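Local coordinates for protein alcohol dehydrogenase (Thermus thermophilus, PDB 2EIH) that binds zinc and probably acts as a nicotinamide-dependent oxidoreductase of the zinc-containing alcohol dehydrogenase family, at residues V86-S92 with M291-L297; T255-I261 with R282-L287; P21-P25 with E123-L127; W223-R228 with G250-A256. The contacts are given in a common frame with arbitrary orientation. Numbering follows the deposited sequence.

Interaction 1 (V86-S92 with M291-L297)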
loop_
_atom_site.group_PDB
_atom_site.type_symbol
_atom_site.label_atom_id
_atom_site.label_comp_id
_atom_site.label_asym_id
_atom_site.label_seq_id
_atom_site.Cartn_x
_atom_site.Cartn_y
_atom_site.Cartn_z
ATOM N N VAL A 86 2.919 28.129 14.613
ATOM C CA VAL A 86 2.048 27.252 15.386
ATOM C C VAL A 86 3.008 26.149 15.820
ATOM O O VAL A 86 4.054 25.945 15.206
ATOM C CB VAL A 86 0.908 26.642 14.541
ATOM C CG1 VAL A 86 0.067 27.747 13.949
ATOM C CG2 VAL A 86 1.483 25.775 13.441
ATOM N N ILE A 87 2.639 25.438 16.874
ATOM C CA ILE A 87 3.451 24.374 17.441
ATOM C C ILE A 87 3.006 23.002 16.955
ATOM O O ILE A 87 1.819 22.752 16.810
ATOM C CB ILE A 87 3.345 24.439 18.975
ATOM C CG1 ILE A 87 4.055 25.705 19.481
ATOM C CG2 ILE A 87 3.843 23.150 19.593
ATOM C CD1 ILE A 87 3.738 26.044 20.907
ATOM N N ASN A 88 3.977 22.134 16.686
ATOM C CA ASN A 88 3.753 20.745 16.248
ATOM C C ASN A 88 4.008 20.038 17.585
ATOM O O ASN A 88 5.156 19.826 17.960
ATOM C CB ASN A 88 4.829 20.348 15.233
ATOM C CG ASN A 88 4.353 19.304 14.242
ATOM O OD1 ASN A 88 3.807 18.268 14.622
ATOM N ND2 ASN A 88 4.592 19.558 12.964
ATOM N N PRO A 89 2.945 19.654 18.306
ATOM C CA PRO A 89 3.027 18.998 19.617
ATOM C C PRO A 89 3.784 17.681 19.763
ATOM O O PRO A 89 3.980 17.204 20.886
ATOM C CB PRO A 89 1.566 18.889 20.027
ATOM C CG PRO A 89 0.888 18.656 18.729
ATOM C CD PRO A 89 1.581 19.576 17.760
ATOM N N GLY A 90 4.247 17.105 18.655
ATOM C CA GLY A 90 4.961 15.837 18.730
ATOM C C GLY A 90 6.448 15.918 19.032
ATOM O O GLY A 90 7.225 16.427 18.224
ATOM N N LEU A 91 6.843 15.407 20.193
ATOM C CA LEU A 91 8.253 15.401 20.590
ATOM C C LEU A 91 8.848 13.992 20.576
ATOM O O LEU A 91 8.326 13.070 21.205
ATOM C CB LEU A 91 8.424 16.002 21.982
ATOM C CG LEU A 91 8.272 17.518 22.091
ATOM C CD1 LEU A 91 6.887 17.924 21.616
ATOM C CD2 LEU A 91 8.482 17.942 23.535
ATOM N N SER A 92 9.953 13.842 19.859
ATOM C CA SER A 92 10.632 12.563 19.739
ATOM C C SER A 92 12.137 12.805 19.765
ATOM O O SER A 92 12.585 13.955 19.827
ATOM C CB SER A 92 10.227 11.885 18.427
ATOM O OG SER A 92 10.434 12.761 17.326
ATOM N N MET A 291 -2.458 10.669 17.855
ATOM C CA MET A 291 -1.669 11.665 17.132
ATOM C C MET A 291 -1.375 11.255 15.677
ATOM O O MET A 291 -2.169 10.556 15.044
ATOM C CB MET A 291 -0.358 11.928 17.885
ATOM C CG MET A 291 -0.508 12.802 19.143
ATOM S SD MET A 291 -0.874 14.561 18.826
ATOM C CE MET A 291 0.768 15.265 18.591
ATOM N N ALA A 292 -0.243 11.707 15.149
ATOM C CA ALA A 292 0.146 11.399 13.783
ATOM C C ALA A 292 1.592 11.818 13.596
ATOM O O ALA A 292 2.219 12.342 14.517
ATOM C CB ALA A 292 -0.738 12.150 12.796
ATOM N N SER A 293 2.121 11.577 12.404
ATOM C CA SER A 293 3.494 11.944 12.089
ATOM C C SER A 293 3.602 13.462 11.950
ATOM O O SER A 293 2.717 14.101 11.378
ATOM C CB SER A 293 3.922 11.274 10.784
ATOM O OG SER A 293 5.186 11.749 10.381
ATOM N N LYS A 294 4.679 14.038 12.474
ATOM C CA LYS A 294 4.881 15.479 12.385
ATOM C C LYS A 294 4.794 16.012 10.964
ATOM O O LYS A 294 4.377 17.144 10.742
ATOM C CB LYS A 294 6.240 15.863 12.964
ATOM C CG LYS A 294 6.305 15.896 14.460
ATOM C CD LYS A 294 7.557 16.640 14.911
ATOM C CE LYS A 294 8.764 15.719 14.996
ATOM N NZ LYS A 294 8.601 14.727 16.098
ATOM N N SER A 295 5.201 15.195 10.005
ATOM C CA SER A 295 5.192 15.597 8.602
ATOM C C SER A 295 3.796 15.945 8.104
ATOM O O SER A 295 3.641 16.754 7.198
ATOM C CB SER A 295 5.785 14.478 7.737
ATOM O OG SER A 295 5.037 13.270 7.883
ATOM N N ARG A 296 2.786 15.335 8.711
ATOM C CA ARG A 296 1.404 15.570 8.323
ATOM C C ARG A 296 0.913 16.996 8.582
ATOM O O ARG A 296 -0.073 17.419 7.986
ATOM C CB ARG A 296 0.486 14.595 9.057
ATOM C CG ARG A 296 0.868 13.139 8.875
ATOM C CD ARG A 296 0.583 12.690 7.453
ATOM N NE ARG A 296 0.796 11.254 7.292
ATOM C CZ ARG A 296 1.957 10.699 6.971
ATOM N NH1 ARG A 296 2.041 9.384 6.854
ATOM N NH2 ARG A 296 3.021 11.461 6.746
ATOM N N LEU A 297 1.590 17.736 9.459
ATOM C CA LEU A 297 1.174 19.099 9.782
ATOM C C LEU A 297 1.363 20.060 8.615
ATOM O O LEU A 297 0.735 21.115 8.562
ATOM C CB LEU A 297 1.947 19.632 11.004
ATOM C CG LEU A 297 1.219 20.525 12.041
ATOM C CD1 LEU A 297 2.130 21.635 12.525
ATOM C CD2 LEU A 297 -0.055 21.111 11.452
HETATM O O HOH W 1 10.400 16.164 18.133
#

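Interaction 2 (T255-I261 with R282-L287)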
loop_
_atom_site.group_PDB
_atom_site.type_symbol
_atom_site.label_atom_id
_atom_site.label_comp_id
_atom_site.label_asym_id
_atom_site.label_seq_id
_atom_site.Cartn_x
_atom_site.Cartn_y
_atom_site.Cartn_z
ATOM N N THR A 255 -21.730 -0.146 11.144
ATOM C CA THR A 255 -20.620 -0.367 10.235
ATOM C C THR A 255 -20.942 -1.429 9.189
ATOM O O THR A 255 -21.412 -2.518 9.511
ATOM C CB THR A 255 -19.365 -0.771 11.020
ATOM O OG1 THR A 255 -19.121 0.207 12.037
ATOM C CG2 THR A 255 -18.161 -0.842 10.100
ATOM N N ALA A 256 -20.686 -1.102 7.929
ATOM C CA ALA A 256 -20.943 -2.033 6.843
ATOM C C ALA A 256 -19.937 -3.170 6.903
ATOM O O ALA A 256 -18.965 -3.112 7.652
ATOM C CB ALA A 256 -20.848 -1.322 5.503
ATOM N N ASN A 257 -20.178 -4.209 6.113
ATOM C CA ASN A 257 -19.280 -5.350 6.087
ATOM C C ASN A 257 -17.891 -4.923 5.602
ATOM O O ASN A 257 -17.756 -4.053 4.734
ATOM C CB ASN A 257 -19.857 -6.436 5.177
ATOM C CG ASN A 257 -21.161 -7.017 5.712
ATOM O OD1 ASN A 257 -21.887 -7.697 4.992
ATOM N ND2 ASN A 257 -21.455 -6.761 6.982
ATOM N N GLY A 258 -16.862 -5.526 6.186
ATOM C CA GLY A 258 -15.495 -5.211 5.806
ATOM C C GLY A 258 -15.136 -3.768 6.079
ATOM O O GLY A 258 -14.167 -3.242 5.530
ATOM N N GLY A 259 -15.923 -3.133 6.940
ATOM C CA GLY A 259 -15.694 -1.744 7.277
ATOM C C GLY A 259 -14.546 -1.536 8.242
ATOM O O GLY A 259 -14.083 -2.461 8.912
ATOM N N ARG A 260 -14.087 -0.297 8.312
ATOM C CA ARG A 260 -13.000 0.056 9.189
ATOM C C ARG A 260 -13.460 1.106 10.184
ATOM O O ARG A 260 -14.201 2.027 9.846
ATOM C CB ARG A 260 -11.816 0.528 8.341
ATOM C CG ARG A 260 -11.264 -0.622 7.521
ATOM C CD ARG A 260 -10.645 -0.219 6.211
ATOM N NE ARG A 260 -9.343 0.406 6.351
ATOM C CZ ARG A 260 -8.553 0.680 5.314
ATOM N NH1 ARG A 260 -8.942 0.377 4.082
ATOM N NH2 ARG A 260 -7.375 1.260 5.498
ATOM N N ILE A 261 -13.030 0.936 11.428
ATOM C CA ILE A 261 -13.388 1.848 12.508
ATOM C C ILE A 261 -12.102 2.355 13.153
ATOM O O ILE A 261 -11.297 1.569 13.636
ATOM C CB ILE A 261 -14.243 1.112 13.559
ATOM C CG1 ILE A 261 -15.473 0.489 12.875
ATOM C CG2 ILE A 261 -14.673 2.067 14.662
ATOM C CD1 ILE A 261 -16.196 -0.561 13.717
ATOM N N ARG A 282 -18.080 -10.422 9.984
ATOM C CA ARG A 282 -18.238 -9.424 8.936
ATOM C C ARG A 282 -16.918 -8.774 8.531
ATOM O O ARG A 282 -16.906 -7.777 7.818
ATOM C CB ARG A 282 -19.254 -8.358 9.363
ATOM C CG ARG A 282 -20.648 -8.922 9.656
ATOM C CD ARG A 282 -21.712 -7.830 9.662
ATOM N NE ARG A 282 -21.274 -6.663 10.424
ATOM C CZ ARG A 282 -22.017 -5.584 10.651
ATOM N NH1 ARG A 282 -23.255 -5.507 10.175
ATOM N NH2 ARG A 282 -21.519 -4.579 11.357
ATOM N N GLN A 283 -15.812 -9.353 8.987
ATOM C CA GLN A 283 -14.485 -8.861 8.649
ATOM C C GLN A 283 -14.254 -7.371 8.915
ATOM O O GLN A 283 -13.652 -6.666 8.108
ATOM C CB GLN A 283 -14.182 -9.168 7.183
ATOM C CG GLN A 283 -14.382 -10.622 6.820
ATOM C CD GLN A 283 -13.768 -10.983 5.483
ATOM O OE1 GLN A 283 -12.547 -10.949 5.311
ATOM N NE2 GLN A 283 -14.617 -11.319 4.520
ATOM N N LEU A 284 -14.731 -6.893 10.054
ATOM C CA LEU A 284 -14.541 -5.502 10.417
ATOM C C LEU A 284 -13.124 -5.301 10.939
ATOM O O LEU A 284 -12.438 -6.265 11.295
ATOM C CB LEU A 284 -15.565 -5.100 11.479
ATOM C CG LEU A 284 -16.952 -4.681 10.977
ATOM C CD1 LEU A 284 -17.429 -5.543 9.821
ATOM C CD2 LEU A 284 -17.920 -4.749 12.141
ATOM N N SER A 285 -12.684 -4.045 10.968
ATOM C CA SER A 285 -11.343 -3.699 11.445
ATOM C C SER A 285 -11.440 -2.549 12.434
ATOM O O SER A 285 -12.051 -1.527 12.151
ATOM C CB SER A 285 -10.453 -3.247 10.277
ATOM O OG SER A 285 -10.507 -4.155 9.173
ATOM N N ILE A 286 -10.838 -2.723 13.600
ATOM C CA ILE A 286 -10.828 -1.679 14.612
ATOM C C ILE A 286 -9.390 -1.211 14.737
ATOM O O ILE A 286 -8.499 -1.995 15.050
ATOM C CB ILE A 286 -11.297 -2.214 15.965
ATOM C CG1 ILE A 286 -12.697 -2.799 15.819
ATOM C CG2 ILE A 286 -11.292 -1.095 17.001
ATOM C CD1 ILE A 286 -13.058 -3.770 16.901
ATOM N N LEU A 287 -9.173 0.075 14.516
ATOM C CA LEU A 287 -7.835 0.625 14.536
ATOM C C LEU A 287 -7.639 1.725 15.572
ATOM O O LEU A 287 -8.354 2.727 15.569
ATOM C CB LEU A 287 -7.529 1.178 13.145
ATOM C CG LEU A 287 -7.961 0.281 11.972
ATOM C CD1 LEU A 287 -8.141 1.096 10.707
ATOM C CD2 LEU A 287 -6.938 -0.812 11.769
HETATM O O HOH W 2 -12.178 -4.268 7.321
#

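Interaction 3 (P21-P25 with E123-L127)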
loop_
_atom_site.group_PDB
_atom_site.type_symbol
_atom_site.label_atom_id
_atom_site.label_comp_id
_atom_site.label_asym_id
_atom_site.label_seq_id
_atom_site.Cartn_x
_atom_site.Cartn_y
_atom_site.Cartn_z
ATOM N N PRO A 21 10.484 31.508 35.667
ATOM C CA PRO A 21 11.567 32.096 34.880
ATOM C C PRO A 21 11.416 31.768 33.397
ATOM O O PRO A 21 10.869 30.725 33.041
ATOM C CB PRO A 21 12.821 31.479 35.502
ATOM C CG PRO A 21 12.336 30.156 36.006
ATOM C CD PRO A 21 10.996 30.496 36.605
ATOM N N VAL A 22 11.892 32.670 32.546
ATOM C CA VAL A 22 11.808 32.484 31.101
ATOM C C VAL A 22 12.817 31.462 30.600
ATOM O O VAL A 22 14.025 31.639 30.759
ATOM C CB VAL A 22 12.064 33.798 30.347
ATOM C CG1 VAL A 22 12.332 33.516 28.872
ATOM C CG2 VAL A 22 10.869 34.719 30.497
ATOM N N PRO A 23 12.329 30.380 29.969
ATOM C CA PRO A 23 13.216 29.337 29.445
ATOM C C PRO A 23 14.175 29.859 28.378
ATOM O O PRO A 23 13.874 30.818 27.666
ATOM C CB PRO A 23 12.240 28.293 28.902
ATOM C CG PRO A 23 11.040 29.120 28.520
ATOM C CD PRO A 23 10.919 30.068 29.677
ATOM N N GLU A 24 15.336 29.226 28.279
ATOM C CA GLU A 24 16.329 29.644 27.307
ATOM C C GLU A 24 16.523 28.586 26.220
ATOM O O GLU A 24 16.736 27.403 26.505
ATOM C CB GLU A 24 17.653 29.936 28.020
ATOM C CG GLU A 24 18.358 31.190 27.524
ATOM C CD GLU A 24 17.478 32.427 27.619
ATOM O OE1 GLU A 24 16.911 32.676 28.702
ATOM O OE2 GLU A 24 17.369 33.164 26.621
ATOM N N PRO A 25 16.447 29.007 24.951
ATOM C CA PRO A 25 16.611 28.089 23.825
ATOM C C PRO A 25 18.013 27.516 23.649
ATOM O O PRO A 25 19.003 28.250 23.627
ATOM C CB PRO A 25 16.169 28.934 22.637
ATOM C CG PRO A 25 16.624 30.295 23.024
ATOM C CD PRO A 25 16.194 30.379 24.475
ATOM N N GLU A 123 3.463 32.447 28.788
ATOM C CA GLU A 123 3.773 33.479 27.816
ATOM C C GLU A 123 4.935 33.079 26.914
ATOM O O GLU A 123 5.157 33.699 25.890
ATOM C CB GLU A 123 4.108 34.803 28.529
ATOM C CG GLU A 123 2.968 35.411 29.345
ATOM C CD GLU A 123 3.399 36.635 30.132
ATOM O OE1 GLU A 123 4.407 36.551 30.870
ATOM O OE2 GLU A 123 2.728 37.689 30.029
ATOM N N TYR A 124 5.688 32.060 27.307
ATOM C CA TYR A 124 6.820 31.607 26.511
ATOM C C TYR A 124 7.023 30.110 26.621
ATOM O O TYR A 124 6.694 29.497 27.632
ATOM C CB TYR A 124 8.118 32.297 26.948
ATOM C CG TYR A 124 8.084 33.793 26.856
ATOM C CD1 TYR A 124 7.569 34.568 27.900
ATOM C CD2 TYR A 124 8.557 34.444 25.714
ATOM C CE1 TYR A 124 7.520 35.957 27.797
ATOM C CE2 TYR A 124 8.506 35.829 25.610
ATOM C CZ TYR A 124 7.991 36.576 26.657
ATOM O OH TYR A 124 7.948 37.949 26.553
ATOM N N VAL A 125 7.572 29.521 25.573
ATOM C CA VAL A 125 7.824 28.104 25.596
ATOM C C VAL A 125 9.000 27.870 24.662
ATOM O O VAL A 125 9.158 28.557 23.656
ATOM C CB VAL A 125 6.552 27.303 25.155
ATOM C CG1 VAL A 125 6.279 27.516 23.676
ATOM C CG2 VAL A 125 6.724 25.821 25.483
ATOM N N VAL A 126 9.841 26.917 25.022
ATOM C CA VAL A 126 11.006 26.611 24.226
ATOM C C VAL A 126 10.901 25.203 23.706
ATOM O O VAL A 126 10.710 24.268 24.484
ATOM C CB VAL A 126 12.286 26.710 25.066
ATOM C CG1 VAL A 126 13.429 26.006 24.357
ATOM C CG2 VAL A 126 12.629 28.159 25.322
ATOM N N LEU A 127 11.009 25.045 22.390
ATOM C CA LEU A 127 10.960 23.710 21.795
ATOM C C LEU A 127 11.923 23.602 20.616
ATOM O O LEU A 127 12.462 24.609 20.153
ATOM C CB LEU A 127 9.530 23.341 21.368
ATOM C CG LEU A 127 8.622 24.244 20.546
ATOM C CD1 LEU A 127 7.549 23.406 19.890
ATOM C CD2 LEU A 127 8.004 25.305 21.434
#

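Interaction 4 (W223-R228 with G250-A256)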
loop_
_atom_site.group_PDB
_atom_site.type_symbol
_atom_site.label_atom_id
_atom_site.label_comp_id
_atom_site.label_asym_id
_atom_site.label_seq_id
_atom_site.Cartn_x
_atom_site.Cartn_y
_atom_site.Cartn_z
ATOM N N TRP A 223 -30.588 4.646 16.570
ATOM C CA TRP A 223 -29.881 5.509 15.636
ATOM C C TRP A 223 -29.008 4.727 14.646
ATOM O O TRP A 223 -28.825 5.150 13.502
ATOM C CB TRP A 223 -29.038 6.547 16.387
ATOM C CG TRP A 223 -27.909 5.984 17.186
ATOM C CD1 TRP A 223 -27.938 5.581 18.496
ATOM C CD2 TRP A 223 -26.580 5.753 16.727
ATOM N NE1 TRP A 223 -26.707 5.117 18.876
ATOM C CE2 TRP A 223 -25.853 5.206 17.808
ATOM C CE3 TRP A 223 -25.928 5.949 15.504
ATOM C CZ2 TRP A 223 -24.499 4.855 17.699
ATOM C CZ3 TRP A 223 -24.589 5.603 15.398
ATOM C CH2 TRP A 223 -23.890 5.060 16.486
ATOM N N PRO A 224 -28.464 3.571 15.067
ATOM C CA PRO A 224 -27.633 2.805 14.135
ATOM C C PRO A 224 -28.433 2.454 12.885
ATOM O O PRO A 224 -27.886 2.354 11.792
ATOM C CB PRO A 224 -27.260 1.566 14.947
ATOM C CG PRO A 224 -27.249 2.080 16.355
ATOM C CD PRO A 224 -28.498 2.915 16.386
ATOM N N LYS A 225 -29.738 2.281 13.069
ATOM C CA LYS A 225 -30.647 1.930 11.989
ATOM C C LYS A 225 -30.781 3.055 10.983
ATOM O O LYS A 225 -31.008 2.813 9.795
ATOM C CB LYS A 225 -32.023 1.586 12.555
ATOM C CG LYS A 225 -32.032 0.321 13.401
ATOM C CD LYS A 225 -33.379 0.104 14.078
ATOM C CE LYS A 225 -33.442 -1.262 14.751
ATOM N NZ LYS A 225 -33.299 -2.385 13.770
ATOM N N GLU A 226 -30.647 4.288 11.454
ATOM C CA GLU A 226 -30.746 5.424 10.553
ATOM C C GLU A 226 -29.514 5.512 9.664
ATOM O O GLU A 226 -29.612 5.848 8.481
ATOM C CB GLU A 226 -30.945 6.724 11.337
ATOM C CG GLU A 226 -32.405 7.098 11.466
ATOM C CD GLU A 226 -33.075 7.243 10.106
ATOM O OE1 GLU A 226 -32.724 8.186 9.365
ATOM O OE2 GLU A 226 -33.938 6.405 9.768
ATOM N N VAL A 227 -28.354 5.200 10.226
ATOM C CA VAL A 227 -27.129 5.244 9.446
ATOM C C VAL A 227 -27.244 4.199 8.340
ATOM O O VAL A 227 -26.911 4.465 7.191
ATOM C CB VAL A 227 -25.895 4.965 10.332
ATOM C CG1 VAL A 227 -24.623 5.064 9.512
ATOM C CG2 VAL A 227 -25.853 5.963 11.479
ATOM N N ARG A 228 -27.733 3.013 8.685
ATOM C CA ARG A 228 -27.899 1.955 7.700
ATOM C C ARG A 228 -28.852 2.437 6.605
ATOM O O ARG A 228 -28.563 2.314 5.413
ATOM C CB ARG A 228 -28.482 0.705 8.360
ATOM C CG ARG A 228 -27.724 0.219 9.587
ATOM C CD ARG A 228 -26.452 -0.522 9.224
ATOM N NE ARG A 228 -26.732 -1.760 8.504
ATOM C CZ ARG A 228 -25.836 -2.725 8.305
ATOM N NH1 ARG A 228 -26.178 -3.820 7.639
ATOM N NH2 ARG A 228 -24.603 -2.605 8.786
ATOM N N GLY A 250 -23.381 0.410 19.009
ATOM C CA GLY A 250 -24.190 1.016 17.968
ATOM C C GLY A 250 -23.369 1.268 16.721
ATOM O O GLY A 250 -23.864 1.143 15.599
ATOM N N VAL A 251 -22.104 1.630 16.922
ATOM C CA VAL A 251 -21.195 1.892 15.815
ATOM C C VAL A 251 -20.983 0.601 15.043
ATOM O O VAL A 251 -21.154 0.558 13.825
ATOM C CB VAL A 251 -19.834 2.385 16.320
ATOM C CG1 VAL A 251 -18.888 2.579 15.149
ATOM C CG2 VAL A 251 -20.006 3.681 17.086
ATOM N N ILE A 252 -20.612 -0.453 15.766
ATOM C CA ILE A 252 -20.380 -1.754 15.155
ATOM C C ILE A 252 -21.592 -2.195 14.349
ATOM O O ILE A 252 -21.465 -2.837 13.305
ATOM C CB ILE A 252 -20.088 -2.810 16.215
ATOM C CG1 ILE A 252 -18.747 -2.507 16.873
ATOM C CG2 ILE A 252 -20.083 -4.195 15.581
ATOM C CD1 ILE A 252 -18.329 -3.541 17.894
ATOM N N LYS A 253 -22.766 -1.825 14.842
ATOM C CA LYS A 253 -24.015 -2.167 14.192
ATOM C C LYS A 253 -24.180 -1.328 12.919
ATOM O O LYS A 253 -24.702 -1.798 11.899
ATOM C CB LYS A 253 -25.179 -1.897 15.152
ATOM C CG LYS A 253 -26.327 -2.907 15.085
ATOM C CD LYS A 253 -26.008 -4.196 15.847
ATOM C CE LYS A 253 -26.041 -3.986 17.360
ATOM N NZ LYS A 253 -27.391 -3.553 17.838
ATOM N N ALA A 254 -23.714 -0.086 12.982
ATOM C CA ALA A 254 -23.819 0.840 11.860
ATOM C C ALA A 254 -22.726 0.662 10.818
ATOM O O ALA A 254 -22.787 1.240 9.732
ATOM C CB ALA A 254 -23.800 2.272 12.377
ATOM N N THR A 255 -21.730 -0.146 11.144
ATOM C CA THR A 255 -20.620 -0.367 10.235
ATOM C C THR A 255 -20.942 -1.429 9.189
ATOM O O THR A 255 -21.412 -2.518 9.511
ATOM C CB THR A 255 -19.365 -0.771 11.020
ATOM O OG1 THR A 255 -19.121 0.207 12.037
ATOM C CG2 THR A 255 -18.161 -0.842 10.100
ATOM N N ALA A 256 -20.686 -1.102 7.929
ATOM C CA ALA A 256 -20.943 -2.033 6.843
ATOM C C ALA A 256 -19.937 -3.170 6.903
ATOM O O ALA A 256 -18.965 -3.112 7.652
ATOM C CB ALA A 256 -20.848 -1.322 5.503
#

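Interaction 1 (V86-S92 with M291-L297)
A buried contact with a polar core round K294 and apolar flanks joins the end of strand 84-91, in the GroES-like part of the chain, to the turn that leads into helix 297-306 after the last strand of the Rossmann sheet. K294 has 98 Å² covered, and its side chain runs beside G90 so that NZ donates to G90 O at 3.1 Å and to S92 OG at 3.0 Å. Water 1 accepts from K294 NZ (3.1 Å) and S92 N (2.9 Å), bridging the two segments. K294 NZ also forms a salt bridge with D104. N88 ND2 donates to K294 O at 3.3 Å (162° at the hydrogen) and lies 3.3 Å from L297 CD1, which V86 CG2 approaches to 4.3 Å. On the other flank P89 CG meets M291 CE at 3.4 Å. G90 suits its place, since an ideal CB would come within 3.4 Å of K294 CG. S92 stands about 4 Å, side chain to metal, from the zinc held by C93, C96, C99 and C107. A buried lysine whose charge is met by D104, a carbonyl, a hydroxyl and a water thus links this turn to the edge of the zinc site.

Interaction 2 (T255-I261 with R282-L287)
Unusually, the chain turns a corner at N257 and G258, between strand 255-256 and strand 259-261, and only the latter pairs in parallel with 285-287. A type II turn from A256 to G259 makes the corner, with G258 at phi/psi 62/19, and G258 N donates to R282 O at 2.8 Å (159°). An ideal CB on G259 would lie 2.5 Å from T255 CG2, so glycine fits the tight return. On the opposing side Q283, also at positive phi, is the C-prime residue of a Schellman motif that ends helix 278-281. Beyond it the pairing becomes regular: S285 N to G259 O (2.9 Å), I261 N to S285 O (2.7 Å) and L287 N to I261 O (2.7 Å), with R260 opposite S285 and I261 opposite I286. The short axes are 4.7 Å apart at 22°. I261 and I286 share one face with V239 and V279 against them; R260 and S285 share the other, where R260 CG meets S285 CB at 3.9 Å. Water 2 lies within hydrogen-bonding distance of G259 O (3.1 Å) and Q283 O (2.9 Å). Residues 285-287 also pair antiparallel with a strand of the third subunit, continuing the sheet across the interface. This is the beta-alpha-beta unit of strand 259-263, helix 278-281 and strand 285-288 in a Rossmann-type parallel sheet, where 285-288 is one of the two outermost strands within the chain.

Interaction 3 (P21-P25 with E123-L127)
From P21, which lies beyond contact, the loop between strands 15-19 and 29-38 runs along one side of strand 124-127. V22 is the first residue to engage: its CG2 sits 4.2 Å from Y124 CD1, and the CA atoms of these two residues are 6.8 Å apart. P23 follows with its CB directed at the strand. P23 CB packs against V126 CG2 at 3.6 Å, the closest approach of the contact, while P23 CG lies 4.5 Å from V125 CA. E24 turns its CA-to-CB bond away; its carboxylate forms a salt bridge with R31, and its backbone C is 4.0 Å from V126 CG2. P25 makes the shortest CA-CA approach, 5.8 Å to V126, with P25 CA at 3.8 Å from V126 CG1 and P25 CD at 4.3 Å from V126 CG2. No hydrogen bond joins the segments, and 256 Å² is buried: they meet by van der Waals packing alone, while P23 O and E24 are also bound to R31 of strand 29-38. On the strand, Y124 and V126 direct their CB atoms toward the loop, whereas V125 and L127 point away and pack on I87 of strand 84-91. That division is the two-sided pattern of an extended strand: here a proline-rich connection lies over Y124 and V126, at the surface of the mixed beta sheet of the GroES-like domain, away from the zinc site.

Interaction 4 (W223-R228 with G250-A256)
A254 (67 Å²), R228 (60 Å²) and P224 (48 Å²) carry much of this helix-to-helix packing. A254 ends helix 248-254, and its methyl group fits against helix 223-230: A254 CB lies 4.0 Å from V227 CB, 4.1 Å from P224 O and 4.4 Å from P224 CB. The smallness of alanine lets the chains come close, the CA atoms of P224 and A254 being 4.9 Å apart. P224, near the start of its helix, also rests on G250 and K253, with P224 CB 3.5 Å from G250 O and 4.0 Å from K253 CB. G250 leaves room here, since an ideal CB would fall 2.7 Å from W223 CZ2 and 3.2 Å from P224 CG. The indole approaches G250 and V251, W223 CH2 being 3.8 Å from G250 C and 4.2 Å from V251 CG2. The short helix axes approach to 8.5 Å at 23°, as expected of neighbouring helices on one side of a Rossmann-type parallel sheet; W223 and V227 touch V216 of strand 214-217 and V251 touches V239 of strand 236-241. R228 folds its aliphatic part over the helix end, with R228 CD 4.0 Å from A254 CA. Its guanidinium reaches the carbonyls where helix gives way to strand 255-256, R228 NH2 standing 3.2 Å from K253 O and 3.3 Å from T255 O. T255 OG1 donates to V251 O at 2.7 Å.

In the fold
From the N terminus, the loop at 21-25 meets strand 124-127 in interaction 3, closing a loop of 97 residues. Before it closes, 86-92 has opened interaction 1, which closes only at 291-297, so these two cross; they also touch, I87 CG2 lying 3.7 Å from L127 CD1. Within the long span of interaction 1 lie interactions 4 and 2, in series. They share T255 and A256, so the chain passes from helix packing through the corner to strand pairing, and L284 CD2 lies 4.1 Å from I252 CG2. Interactions 2 and 4 lie at the Rossmann-type sheet, interaction 3 at the GroES-like sheet, and interaction 1 joins that sheet to the turn after the Rossmann strands.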